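Uncharacterized protein (Parabacteroides merdae, PDB 4R7F) is of unknown function but carries a domain related to the type 9 secretion system plug protein and is built largely from immunoglobulin-like beta-sandwich domains. Local coordinates at residues T152-D155 against S159-Q162; L230-N235 against P247-E252; I118-E123 against I129-C134; M254-R259 against Y346-V351. All coordinates share one frame; numbering follows the deposited sequence.

Contact 1. Residues T152-D155 against S159-Q162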
loop_
_atom_site.group_PDB
_atom_site.type_symbol
_atom_site.label_atom_id
_atom_site.label_comp_id
_atom_site.label_asym_id
_atom_site.label_seq_id
_atom_site.Cartn_x
_atom_site.Cartn_y
_atom_site.Cartn_z
ATOM N N THR A 152 -5.873 20.036 -3.956
ATOM C CA THR A 152 -4.629 20.766 -4.119
ATOM C C THR A 152 -4.873 22.232 -3.935
ATOM O O THR A 152 -6.000 22.674 -3.728
ATOM C CB THR A 152 -4.026 20.552 -5.523
ATOM O OG1 THR A 152 -4.669 21.413 -6.474
ATOM C CG2 THR A 152 -4.169 19.100 -5.940
ATOM N N ASP A 153 -3.800 22.986 -4.023
ATOM C CA ASP A 153 -3.886 24.423 -3.919
ATOM C C ASP A 153 -4.478 25.095 -5.133
ATOM O O ASP A 153 -4.885 26.240 -5.015
ATOM C CB ASP A 153 -2.498 24.997 -3.689
ATOM C CG ASP A 153 -1.893 24.536 -2.384
ATOM O OD1 ASP A 153 -2.674 24.204 -1.446
ATOM O OD2 ASP A 153 -0.636 24.530 -2.327
ATOM N N ILE A 154 -4.530 24.409 -6.283
ATOM C CA ILE A 154 -5.046 25.026 -7.508
ATOM C C ILE A 154 -6.354 24.453 -7.988
ATOM O O ILE A 154 -6.965 25.002 -8.910
ATOM C CB ILE A 154 -4.035 24.954 -8.682
ATOM C CG1 ILE A 154 -3.787 23.502 -9.118
ATOM C CG2 ILE A 154 -2.739 25.643 -8.269
ATOM C CD1 ILE A 154 -2.816 23.374 -10.276
ATOM N N ASP A 155 -6.748 23.319 -7.429
ATOM C CA ASP A 155 -8.039 22.733 -7.728
ATOM C C ASP A 155 -8.462 21.734 -6.632
ATOM O O ASP A 155 -7.725 21.508 -5.654
ATOM C CB ASP A 155 -8.047 22.106 -9.125
ATOM C CG ASP A 155 -7.138 20.851 -9.251
ATOM O OD1 ASP A 155 -6.494 20.445 -8.251
ATOM O OD2 ASP A 155 -7.093 20.264 -10.380
ATOM N N SER A 159 -8.119 17.310 -11.704
ATOM C CA SER A 159 -7.113 16.639 -12.495
ATOM C C SER A 159 -5.712 16.603 -11.900
ATOM O O SER A 159 -4.779 16.240 -12.590
ATOM C CB SER A 159 -7.060 17.331 -13.853
ATOM O OG SER A 159 -6.943 18.706 -13.617
ATOM N N HIS A 160 -5.531 16.949 -10.631
ATOM C CA HIS A 160 -4.171 16.981 -10.097
ATOM C C HIS A 160 -4.040 16.251 -8.782
ATOM O O HIS A 160 -5.036 15.911 -8.132
ATOM C CB HIS A 160 -3.713 18.419 -9.891
ATOM C CG HIS A 160 -3.588 19.198 -11.152
ATOM N ND1 HIS A 160 -4.651 19.853 -11.730
ATOM C CD2 HIS A 160 -2.517 19.441 -11.940
ATOM C CE1 HIS A 160 -4.236 20.465 -12.825
ATOM N NE2 HIS A 160 -2.938 20.246 -12.962
ATOM N N GLN A 161 -2.784 16.005 -8.431
ATOM C CA GLN A 161 -2.391 15.471 -7.155
ATOM C C GLN A 161 -1.305 16.369 -6.587
ATOM O O GLN A 161 -0.436 16.827 -7.310
ATOM C CB GLN A 161 -1.897 14.026 -7.301
ATOM C CG GLN A 161 -3.051 13.058 -7.185
ATOM C CD GLN A 161 -2.769 11.656 -7.658
ATOM O OE1 GLN A 161 -1.619 11.189 -7.768
ATOM N NE2 GLN A 161 -3.835 10.960 -7.926
ATOM N N GLN A 162 -1.325 16.604 -5.285
ATOM C CA GLN A 162 -0.288 17.397 -4.663
ATOM C C GLN A 162 0.385 16.612 -3.556
ATOM O O GLN A 162 -0.273 16.024 -2.704
ATOM C CB GLN A 162 -0.902 18.673 -4.109
ATOM C CG GLN A 162 0.026 19.540 -3.267
ATOM C CD GLN A 162 -0.432 21.018 -3.228
ATOM O OE1 GLN A 162 -1.576 21.337 -3.537
ATOM N NE2 GLN A 162 0.488 21.914 -2.902
HETATM O O HOH W 1 -7.325 17.746 -8.365
HETATM O O HOH W 2 -7.969 21.730 -12.693
#
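Gln162 and Asp153 cross at about a right angle. Gln162 OE1 accepts from Asp153 N at 2.8 Å, with the donor in the carbonyl plane. Gln162 NE2 donates to Asp153 OD2 at 2.9 Å; this bond lies in the amide plane but meets the oxygen from above the carboxylate, whose plane stands 77° from the amide. Gln162 spans the gap because its CG is anti to the backbone N (chi1 173°) and the chain beyond stays extended, with CB against Thr152 CG2. With an alanine in place of Gln162, Asp153 N and OD2 would probably both lose their amide partner, leaving this end of the loop less firmly held. At the other end, His160 ND1 donates to Asp155 OD2 at 2.8 Å; the bond lies near the ring plane but reaches OD2 from above the carboxylate, the two planes 61° apart, while Ile154 CD1 lies over one ring face, 4.1 Å from the centroid of His160, as a CH-pi contact. Thr152 OG1 accepts from Ile154 N, an ST turn, and itself donates to Asp155 OD1 at 2.7 Å. A water joins Asp155 OD1 to His160 N. The loop after edge strand 143-149 of a four-stranded antiparallel sheet is thus tied to the start of strand 160-168 by two carboxylates and one amide oxygen as acceptors, and Asp155 is likely to keep the proton of His160 on ND1.

Contact 2. Residues L230-N235 against P247-E252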
loop_
_atom_site.group_PDB
_atom_site.type_symbol
_atom_site.label_atom_id
_atom_site.label_comp_id
_atom_site.label_asym_id
_atom_site.label_seq_id
_atom_site.Cartn_x
_atom_site.Cartn_y
_atom_site.Cartn_z
ATOM N N LEU A 230 1.454 -14.589 -21.798
ATOM C CA LEU A 230 2.124 -15.636 -21.072
ATOM C C LEU A 230 2.302 -16.918 -21.880
ATOM O O LEU A 230 3.062 -17.798 -21.471
ATOM C CB LEU A 230 1.347 -15.946 -19.807
ATOM C CG LEU A 230 1.059 -14.786 -18.870
ATOM C CD1 LEU A 230 0.371 -15.326 -17.620
ATOM C CD2 LEU A 230 2.328 -14.030 -18.513
ATOM N N SER A 231 1.616 -17.023 -23.016
ATOM C CA SER A 231 1.916 -18.077 -23.982
ATOM C C SER A 231 1.471 -17.672 -25.369
ATOM O O SER A 231 0.786 -16.651 -25.528
ATOM C CB SER A 231 1.225 -19.393 -23.596
ATOM O OG SER A 231 -0.109 -19.424 -24.052
ATOM N N ASN A 232 1.854 -18.487 -26.358
ATOM C CA ASN A 232 1.319 -18.358 -27.722
ATOM C C ASN A 232 0.003 -19.116 -28.027
ATOM O O ASN A 232 -0.459 -19.092 -29.158
ATOM C CB ASN A 232 2.373 -18.747 -28.783
ATOM C CG ASN A 232 2.973 -20.126 -28.567
ATOM O OD1 ASN A 232 2.346 -21.038 -28.052
ATOM N ND2 ASN A 232 4.211 -20.265 -28.956
ATOM N N LYS A 233 -0.590 -19.776 -27.038
ATOM C CA LYS A 233 -1.713 -20.700 -27.300
ATOM C C LYS A 233 -3.033 -19.957 -27.245
ATOM O O LYS A 233 -3.870 -20.113 -28.121
ATOM C CB LYS A 233 -1.746 -21.873 -26.299
ATOM C CG LYS A 233 -0.424 -22.596 -26.061
ATOM C CD LYS A 233 -0.103 -23.595 -27.151
ATOM C CE LYS A 233 1.346 -24.058 -27.079
ATOM N NZ LYS A 233 1.895 -24.260 -28.450
ATOM N N TYR A 234 -3.218 -19.157 -26.203
ATOM C CA TYR A 234 -4.408 -18.332 -26.081
ATOM C C TYR A 234 -4.015 -16.869 -26.118
ATOM O O TYR A 234 -2.845 -16.518 -25.953
ATOM C CB TYR A 234 -5.171 -18.645 -24.780
ATOM C CG TYR A 234 -4.377 -18.403 -23.524
ATOM C CD1 TYR A 234 -3.500 -19.366 -23.038
ATOM C CD2 TYR A 234 -4.508 -17.207 -22.807
ATOM C CE1 TYR A 234 -2.761 -19.145 -21.882
ATOM C CE2 TYR A 234 -3.772 -16.974 -21.650
ATOM C CZ TYR A 234 -2.899 -17.947 -21.198
ATOM O OH TYR A 234 -2.175 -17.747 -20.051
ATOM N N ASN A 235 -5.017 -16.026 -26.321
ATOM C CA ASN A 235 -4.856 -14.589 -26.304
ATOM C C ASN A 235 -4.990 -14.070 -24.896
ATOM O O ASN A 235 -6.050 -14.189 -24.299
ATOM C CB ASN A 235 -5.920 -13.953 -27.186
ATOM C CG ASN A 235 -5.745 -14.303 -28.648
ATOM O OD1 ASN A 235 -4.628 -14.443 -29.160
ATOM N ND2 ASN A 235 -6.850 -14.428 -29.334
ATOM N N PRO A 247 11.350 -15.370 -37.801
ATOM C CA PRO A 247 11.558 -16.302 -36.687
ATOM C C PRO A 247 10.765 -16.038 -35.417
ATOM O O PRO A 247 11.027 -16.691 -34.406
ATOM C CB PRO A 247 13.045 -16.131 -36.384
ATOM C CG PRO A 247 13.320 -14.704 -36.718
ATOM C CD PRO A 247 12.318 -14.257 -37.751
ATOM N N TYR A 248 9.794 -15.125 -35.470
ATOM C CA TYR A 248 9.158 -14.598 -34.242
ATOM C C TYR A 248 7.665 -14.805 -34.188
ATOM O O TYR A 248 6.944 -14.708 -35.205
ATOM C CB TYR A 248 9.347 -13.080 -34.136
ATOM C CG TYR A 248 10.773 -12.541 -34.035
ATOM C CD1 TYR A 248 11.605 -12.859 -32.957
ATOM C CD2 TYR A 248 11.258 -11.654 -34.992
ATOM C CE1 TYR A 248 12.893 -12.320 -32.855
ATOM C CE2 TYR A 248 12.538 -11.117 -34.897
ATOM C CZ TYR A 248 13.356 -11.452 -33.839
ATOM O OH TYR A 248 14.622 -10.908 -33.790
ATOM N N TYR A 249 7.181 -15.049 -32.986
ATOM C CA TYR A 249 5.749 -14.862 -32.726
ATOM C C TYR A 249 5.457 -13.377 -32.627
ATOM O O TYR A 249 6.289 -12.614 -32.165
ATOM C CB TYR A 249 5.322 -15.543 -31.430
ATOM C CG TYR A 249 5.247 -17.020 -31.580
ATOM C CD1 TYR A 249 4.104 -17.621 -32.086
ATOM C CD2 TYR A 249 6.324 -17.827 -31.233
ATOM C CE1 TYR A 249 4.030 -18.987 -32.235
ATOM C CE2 TYR A 249 6.253 -19.200 -31.375
ATOM C CZ TYR A 249 5.108 -19.774 -31.885
ATOM O OH TYR A 249 5.027 -21.152 -32.028
ATOM N N ASN A 250 4.277 -12.991 -33.082
ATOM C CA ASN A 250 3.843 -11.610 -33.131
ATOM C C ASN A 250 2.563 -11.484 -32.339
ATOM O O ASN A 250 1.571 -12.168 -32.609
ATOM C CB ASN A 250 3.570 -11.159 -34.574
ATOM C CG ASN A 250 4.846 -10.801 -35.334
ATOM O OD1 ASN A 250 5.117 -9.636 -35.575
ATOM N ND2 ASN A 250 5.631 -11.808 -35.716
ATOM N N VAL A 251 2.594 -10.598 -31.364
ATOM C CA VAL A 251 1.424 -10.288 -30.579
ATOM C C VAL A 251 0.732 -9.012 -31.030
ATOM O O VAL A 251 1.265 -7.924 -30.828
ATOM C CB VAL A 251 1.795 -10.111 -29.124
ATOM C CG1 VAL A 251 0.520 -9.934 -28.299
ATOM C CG2 VAL A 251 2.640 -11.292 -28.657
ATOM N N GLU A 252 -0.461 -9.144 -31.613
ATOM C CA GLU A 252 -1.262 -7.983 -31.969
ATOM C C GLU A 252 -2.088 -7.602 -30.747
ATOM O O GLU A 252 -2.968 -8.347 -30.328
ATOM C CB GLU A 252 -2.160 -8.271 -33.182
ATOM C CG GLU A 252 -2.644 -7.012 -33.915
ATOM C CD GLU A 252 -4.037 -7.164 -34.548
ATOM O OE1 GLU A 252 -4.526 -8.307 -34.612
ATOM O OE2 GLU A 252 -4.650 -6.152 -34.979
#
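Strand 248-253 of a mixed five-stranded sheet carries Tyr249, and one face of this ring receives Asn232 from the loop between strands 225-228 and 239-245. ND2 of Asn232 stands over the ring, displaced toward the hydroxyl-bearing rim, and comes to 3.1 Å from Tyr249 CZ. The amide does not lie flat on the ring: the two planes are 46° apart. Over the CD1-CE1 side, Asn232 CB is 4.1 Å from the centroid of the Tyr249 ring, a CH-pi contact. The asparagine can lean over in this way because its CG sits between the backbone N and the carbonyl carbon (chi1 54°). ND2 of Asn232 and OH of Tyr249 are 3.3 Å apart, but the angle is too poor for a hydrogen bond. The patch lies at the surface, with 94 Å² buried between the two segments. On the loop side, Ser231 OG accepts from Lys233 N at 3.0 Å, an ST turn; Lys233 NZ adds a weak bond to Asn232 OD1. A serine in place of Tyr249 removes the ring beneath the Asn232 amide and CB, and that side chain would probably be freer to turn, with Phe244 and Tyr291 left without this ring to pack on. On the strand side, Tyr249 meets Phe244 edge-to-face and Tyr291 with the ring planes at about 45°, and Asn232 touches Tyr291 as well.

Contact 3. Residues I118-E123 against I129-C134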
loop_
_atom_site.group_PDB
_atom_site.type_symbol
_atom_site.label_atom_id
_atom_site.label_comp_id
_atom_site.label_asym_id
_atom_site.label_seq_id
_atom_site.Cartn_x
_atom_site.Cartn_y
_atom_site.Cartn_z
ATOM N N ILE A 118 25.839 2.264 -12.719
ATOM C CA ILE A 118 26.588 1.079 -13.099
ATOM C C ILE A 118 26.654 1.029 -14.607
ATOM O O ILE A 118 25.629 0.844 -15.255
ATOM C CB ILE A 118 25.912 -0.209 -12.585
ATOM C CG1 ILE A 118 25.830 -0.202 -11.067
ATOM C CG2 ILE A 118 26.680 -1.425 -13.035
ATOM C CD1 ILE A 118 27.110 0.204 -10.364
ATOM N N GLN A 119 27.843 1.198 -15.181
ATOM C CA GLN A 119 27.966 1.177 -16.638
ATOM C C GLN A 119 28.541 -0.156 -17.012
ATOM O O GLN A 119 29.534 -0.559 -16.444
ATOM C CB GLN A 119 28.863 2.282 -17.122
ATOM C CG GLN A 119 28.485 3.593 -16.519
ATOM C CD GLN A 119 28.721 4.725 -17.455
ATOM O OE1 GLN A 119 29.814 5.289 -17.521
ATOM N NE2 GLN A 119 27.686 5.071 -18.198
ATOM N N VAL A 120 27.881 -0.855 -17.927
ATOM C CA VAL A 120 28.294 -2.187 -18.330
ATOM C C VAL A 120 28.810 -2.143 -19.763
ATOM O O VAL A 120 28.410 -1.304 -20.571
ATOM C CB VAL A 120 27.171 -3.215 -18.154
ATOM C CG1 VAL A 120 27.604 -4.595 -18.641
ATOM C CG2 VAL A 120 26.734 -3.253 -16.682
ATOM N N TYR A 121 29.763 -3.015 -20.047
ATOM C CA TYR A 121 30.392 -3.069 -21.369
ATOM C C TYR A 121 30.864 -4.480 -21.615
ATOM O O TYR A 121 31.010 -5.284 -20.663
ATOM C CB TYR A 121 31.583 -2.069 -21.461
ATOM C CG TYR A 121 32.641 -2.243 -20.381
ATOM C CD1 TYR A 121 33.721 -3.114 -20.557
ATOM C CD2 TYR A 121 32.548 -1.563 -19.157
ATOM C CE1 TYR A 121 34.683 -3.281 -19.563
ATOM C CE2 TYR A 121 33.504 -1.741 -18.155
ATOM C CZ TYR A 121 34.567 -2.596 -18.370
ATOM O OH TYR A 121 35.518 -2.765 -17.399
ATOM N N ASN A 122 31.084 -4.782 -22.892
ATOM C CA ASN A 122 31.759 -5.998 -23.310
ATOM C C ASN A 122 33.242 -5.867 -22.980
ATOM O O ASN A 122 33.842 -4.860 -23.364
ATOM C CB ASN A 122 31.597 -6.140 -24.814
ATOM C CG ASN A 122 31.970 -7.514 -25.310
ATOM O OD1 ASN A 122 32.938 -8.153 -24.843
ATOM N ND2 ASN A 122 31.198 -7.987 -26.262
ATOM N N GLU A 123 33.831 -6.853 -22.283
ATOM C CA GLU A 123 35.260 -6.782 -21.883
ATOM C C GLU A 123 36.195 -6.437 -23.041
ATOM O O GLU A 123 37.153 -5.694 -22.840
ATOM C CB GLU A 123 35.741 -8.080 -21.242
ATOM C CG GLU A 123 35.325 -8.251 -19.793
ATOM C CD GLU A 123 36.089 -9.350 -19.067
ATOM O OE1 GLU A 123 36.414 -10.402 -19.678
ATOM O OE2 GLU A 123 36.351 -9.159 -17.863
ATOM N N ILE A 129 30.002 1.732 -23.830
ATOM C CA ILE A 129 29.061 1.387 -22.775
ATOM C C ILE A 129 27.786 0.878 -23.431
ATOM O O ILE A 129 27.189 1.596 -24.253
ATOM C CB ILE A 129 28.694 2.599 -21.886
ATOM C CG1 ILE A 129 29.936 3.193 -21.194
ATOM C CG2 ILE A 129 27.663 2.195 -20.843
ATOM C CD1 ILE A 129 30.835 2.166 -20.544
ATOM N N ILE A 130 27.375 -0.346 -23.064
ATOM C CA ILE A 130 26.162 -0.930 -23.609
ATOM C C ILE A 130 24.872 -0.637 -22.841
ATOM O O ILE A 130 23.785 -0.690 -23.429
ATOM C CB ILE A 130 26.273 -2.460 -23.819
ATOM C CG1 ILE A 130 26.465 -3.208 -22.513
ATOM C CG2 ILE A 130 27.391 -2.776 -24.806
ATOM C CD1 ILE A 130 26.455 -4.699 -22.718
ATOM N N PHE A 131 24.975 -0.414 -21.532
ATOM C CA PHE A 131 23.873 0.135 -20.746
ATOM C C PHE A 131 24.387 0.729 -19.452
ATOM O O PHE A 131 25.474 0.426 -19.017
ATOM C CB PHE A 131 22.789 -0.903 -20.494
ATOM C CG PHE A 131 23.121 -1.937 -19.445
ATOM C CD1 PHE A 131 23.003 -1.642 -18.096
ATOM C CD2 PHE A 131 23.468 -3.226 -19.815
ATOM C CE1 PHE A 131 23.254 -2.591 -17.126
ATOM C CE2 PHE A 131 23.721 -4.191 -18.852
ATOM C CZ PHE A 131 23.620 -3.877 -17.514
ATOM N N THR A 132 23.583 1.602 -18.884
ATOM C CA THR A 132 23.757 2.159 -17.561
ATOM C C THR A 132 22.556 1.746 -16.698
ATOM O O THR A 132 21.419 1.826 -17.139
ATOM C CB THR A 132 23.834 3.677 -17.702
ATOM O OG1 THR A 132 24.914 3.970 -18.575
ATOM C CG2 THR A 132 24.082 4.354 -16.395
ATOM N N ALA A 133 22.813 1.247 -15.494
ATOM C CA ALA A 133 21.759 0.979 -14.516
ATOM C C ALA A 133 21.985 1.819 -13.278
ATOM O O ALA A 133 23.081 1.858 -12.740
ATOM C CB ALA A 133 21.725 -0.467 -14.145
ATOM N N CYS A 134 20.942 2.524 -12.851
ATOM C CA CYS A 134 21.060 3.549 -11.819
ATOM C C CYS A 134 20.211 3.194 -10.591
ATOM O O CYS A 134 19.060 2.776 -10.733
ATOM C CB CYS A 134 20.565 4.890 -12.373
ATOM S SG CYS A 134 21.687 5.736 -13.481
#
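Val120 lies over one face of the Phe131 ring, and this pair forms the apolar centre of the hairpin made by strands 114-122 and 129-138. Val120 CB is 3.8 Å from the Phe131 centroid and 20° off the ring normal, while CG2 of Val120 presses to 3.3 Å from Phe131 CZ, a tight fit. The phenylalanine turns its ring in beside the valine because CG falls between the backbone N and the carbonyl carbon (chi1 76°), and the two side chains run side by side in the same direction. Ile118 and Ala133 share this face of the sheet, which packs against Ile41 of strand 39-46 in the facing sheet; Phe43 meets Phe131 edge-to-face.

Around this core the antiparallel backbones pair closely. Ile118 N and Ala133 O are 2.8 Å apart, and Ala133 N returns a bond to Ile118 O. Val120 N donates almost straight to Phe131 O at 2.9 Å, whereas Val120 O accepts from Ile130 N, so Val120 faces two residues of the partner strand, as in a classic beta bulge.

On the other face, Gln119 and Thr132 lie side by side, pointing the same way, the glutamine bent at chi2 to bring NE2 to the hydroxyl. Gln119 NE2 donates to Thr132 OG1 at 3.0 Å, with the hydroxyl oxygen lying in the amide plane, and Ile129 CG2 packs 3.9 Å from Gln119 NE2. The hairpin therefore separates its chemistry by face: Val120, Phe131, Ile118 and Ala133 put hydrocarbon toward the facing sheet, and an amide-hydroxyl bond ties the strands on the reverse.

Contact 4. Residues M254-R259 against Y346-V351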
loop_
_atom_site.group_PDB
_atom_site.type_symbol
_atom_site.label_atom_id
_atom_site.label_comp_id
_atom_site.label_asym_id
_atom_site.label_seq_id
_atom_site.Cartn_x
_atom_site.Cartn_y
_atom_site.Cartn_z
HETATM N N MSE A 254 -4.855 -5.426 -28.779
HETATM C CA MSE A 254 -6.102 -4.747 -29.044
HETATM C C MSE A 254 -5.823 -3.283 -29.157
HETATM O O MSE A 254 -4.833 -2.768 -28.620
HETATM C CB MSE A 254 -7.061 -4.983 -27.887
HETATM C CG MSE A 254 -7.599 -6.425 -27.892
HETATM SE SE MSE A 254 -8.783 -6.625 -26.332
HETATM C CE MSE A 254 -9.330 -8.472 -26.771
ATOM N N THR A 255 -6.692 -2.611 -29.892
ATOM C CA THR A 255 -6.520 -1.216 -30.217
ATOM C C THR A 255 -6.753 -0.355 -28.983
ATOM O O THR A 255 -7.674 -0.599 -28.205
ATOM C CB THR A 255 -7.444 -0.823 -31.376
ATOM O OG1 THR A 255 -7.043 -1.573 -32.519
ATOM C CG2 THR A 255 -7.336 0.666 -31.715
ATOM N N ASP A 256 -5.873 0.619 -28.802
ATOM C CA ASP A 256 -5.995 1.562 -27.703
ATOM C C ASP A 256 -6.605 2.855 -28.215
ATOM O O ASP A 256 -6.389 3.196 -29.369
ATOM C CB ASP A 256 -4.619 1.838 -27.082
ATOM C CG ASP A 256 -4.024 0.619 -26.384
ATOM O OD1 ASP A 256 -4.805 -0.086 -25.724
ATOM O OD2 ASP A 256 -2.777 0.401 -26.444
ATOM N N TYR A 257 -7.323 3.569 -27.336
ATOM C CA TYR A 257 -7.987 4.817 -27.674
ATOM C C TYR A 257 -7.641 5.839 -26.598
ATOM O O TYR A 257 -7.259 5.462 -25.504
ATOM C CB TYR A 257 -9.525 4.617 -27.788
ATOM C CG TYR A 257 -9.952 3.559 -28.828
ATOM C CD1 TYR A 257 -10.056 2.215 -28.481
ATOM C CD2 TYR A 257 -10.219 3.914 -30.141
ATOM C CE1 TYR A 257 -10.402 1.253 -29.414
ATOM C CE2 TYR A 257 -10.579 2.973 -31.083
ATOM C CZ TYR A 257 -10.666 1.643 -30.710
ATOM O OH TYR A 257 -10.978 0.693 -31.633
ATOM N N ARG A 258 -7.756 7.126 -26.926
ATOM C CA ARG A 258 -7.639 8.195 -25.931
ATOM C C ARG A 258 -8.615 7.945 -24.789
ATOM O O ARG A 258 -9.712 7.481 -25.007
ATOM C CB ARG A 258 -7.851 9.571 -26.558
ATOM C CG ARG A 258 -6.702 9.914 -27.506
ATOM C CD ARG A 258 -6.791 11.269 -28.197
ATOM N NE ARG A 258 -6.711 12.390 -27.263
ATOM C CZ ARG A 258 -6.604 13.680 -27.604
ATOM N NH1 ARG A 258 -6.550 14.042 -28.880
ATOM N NH2 ARG A 258 -6.526 14.620 -26.659
ATOM N N ARG A 259 -8.160 8.197 -23.565
ATOM C CA ARG A 259 -8.963 7.979 -22.365
ATOM C C ARG A 259 -9.206 9.287 -21.610
ATOM O O ARG A 259 -9.689 9.270 -20.496
ATOM C CB ARG A 259 -8.257 6.980 -21.429
ATOM C CG ARG A 259 -8.218 5.569 -21.975
ATOM C CD ARG A 259 -7.764 4.544 -20.955
ATOM N NE ARG A 259 -6.402 4.838 -20.518
ATOM C CZ ARG A 259 -5.829 4.358 -19.422
ATOM N NH1 ARG A 259 -6.485 3.540 -18.642
ATOM N NH2 ARG A 259 -4.585 4.701 -19.108
ATOM N N TYR A 346 1.758 -0.014 -19.281
ATOM C CA TYR A 346 2.228 0.941 -20.254
ATOM C C TYR A 346 1.250 2.089 -20.400
ATOM O O TYR A 346 0.103 1.977 -20.013
ATOM C CB TYR A 346 2.484 0.268 -21.628
ATOM C CG TYR A 346 1.242 -0.173 -22.393
ATOM C CD1 TYR A 346 0.587 -1.366 -22.108
ATOM C CD2 TYR A 346 0.743 0.597 -23.430
ATOM C CE1 TYR A 346 -0.542 -1.759 -22.855
ATOM C CE2 TYR A 346 -0.374 0.216 -24.157
ATOM C CZ TYR A 346 -1.026 -0.947 -23.868
ATOM O OH TYR A 346 -2.131 -1.285 -24.642
ATOM N N GLN A 347 1.727 3.193 -20.967
ATOM C CA GLN A 347 0.875 4.308 -21.301
ATOM C C GLN A 347 1.547 5.139 -22.368
ATOM O O GLN A 347 2.702 4.897 -22.777
ATOM C CB GLN A 347 0.610 5.161 -20.075
ATOM C CG GLN A 347 1.825 5.911 -19.626
ATOM C CD GLN A 347 1.607 6.755 -18.378
ATOM O OE1 GLN A 347 0.487 6.943 -17.896
ATOM N NE2 GLN A 347 2.701 7.278 -17.848
ATOM N N TYR A 348 0.818 6.152 -22.785
ATOM C CA TYR A 348 1.194 6.982 -23.880
ATOM C C TYR A 348 1.300 8.421 -23.394
ATOM O O TYR A 348 0.323 9.002 -22.942
ATOM C CB TYR A 348 0.125 6.887 -24.966
ATOM C CG TYR A 348 -0.021 5.524 -25.625
ATOM C CD1 TYR A 348 0.941 5.017 -26.519
ATOM C CD2 TYR A 348 -1.156 4.770 -25.413
ATOM C CE1 TYR A 348 0.760 3.790 -27.134
ATOM C CE2 TYR A 348 -1.328 3.549 -26.013
ATOM C CZ TYR A 348 -0.384 3.051 -26.859
ATOM O OH TYR A 348 -0.643 1.827 -27.443
ATOM N N LEU A 349 2.487 8.991 -23.505
ATOM C CA LEU A 349 2.711 10.350 -23.079
ATOM C C LEU A 349 2.924 11.223 -24.298
ATOM O O LEU A 349 3.538 10.809 -25.250
ATOM C CB LEU A 349 3.952 10.431 -22.197
ATOM C CG LEU A 349 3.936 9.747 -20.838
ATOM C CD1 LEU A 349 5.271 10.034 -20.146
ATOM C CD2 LEU A 349 2.788 10.258 -19.988
ATOM N N PHE A 350 2.416 12.436 -24.223
ATOM C CA PHE A 350 2.627 13.479 -25.193
ATOM C C PHE A 350 3.727 14.438 -24.699
ATOM O O PHE A 350 3.665 14.921 -23.571
ATOM C CB PHE A 350 1.303 14.253 -25.332
ATOM C CG PHE A 350 1.354 15.386 -26.281
ATOM C CD1 PHE A 350 1.458 15.160 -27.645
ATOM C CD2 PHE A 350 1.296 16.690 -25.820
ATOM C CE1 PHE A 350 1.515 16.221 -28.541
ATOM C CE2 PHE A 350 1.345 17.752 -26.707
ATOM C CZ PHE A 350 1.439 17.515 -28.070
ATOM N N VAL A 351 4.692 14.754 -25.548
ATOM C CA VAL A 351 5.735 15.741 -25.218
ATOM C C VAL A 351 5.578 16.891 -26.196
ATOM O O VAL A 351 5.775 16.691 -27.397
ATOM C CB VAL A 351 7.145 15.159 -25.354
ATOM C CG1 VAL A 351 8.188 16.203 -24.995
ATOM C CG2 VAL A 351 7.297 13.931 -24.476
#
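Two hydrogen bonds, both to the same carboxylate oxygen, make up the polar part of the contact between Asp256 and strand 342-352. Tyr346 OH donates to Asp256 OD2 at 2.6 Å on the syn lone pair, and Tyr348 OH donates to that OD2 at 2.8 Å on the anti lone pair. The oxygen lies at the edge of each ring, near its plane, but the carboxylate is turned 45° from the ring of Tyr346 and 64° from that of Tyr348. Tyr346 and Asp256 come from opposite directions, whereas Tyr348 crosses the aspartate at about a right angle.

Apolar contact is slight across the segments: Asp256 CB approaches Tyr348 CE2 to 3.9 Å. Phe295 packs edge-to-face on Tyr346.

Electrostatic support comes from beyond the segments, since Asp256 OD1 is hydrogen-bonded to His238 NE2 and forms a long, weak ion pair with Arg225. With both oxygens occupied, the buried carboxylate is probably stabilised as the anion, and it joins the loop that leaves the five-stranded sheet after strand 248-253 to two residues of strand 342-352, which belongs to a separate four-stranded antiparallel sheet.

From the N terminus, contact 3 comes first and closes the hairpin of strands 114-122 and 129-138 within the first domain. Contact 1 follows, closing the short loop that leads into strand 160-168 of the next sheet, on the opposite side of the chain's centre. Contact 2 then closes a longer excursion that includes strand 239-245, laying the loop before that strand on strand 248-253. Contact 4 begins just after it and spans 86 residues, joining the end of that strand's sheet to the sheet holding strand 342-352. All four run in series, none nested in or crossing another. Contacts 2 and 4 adjoin in sequence, yet their centres are about 22 Å apart.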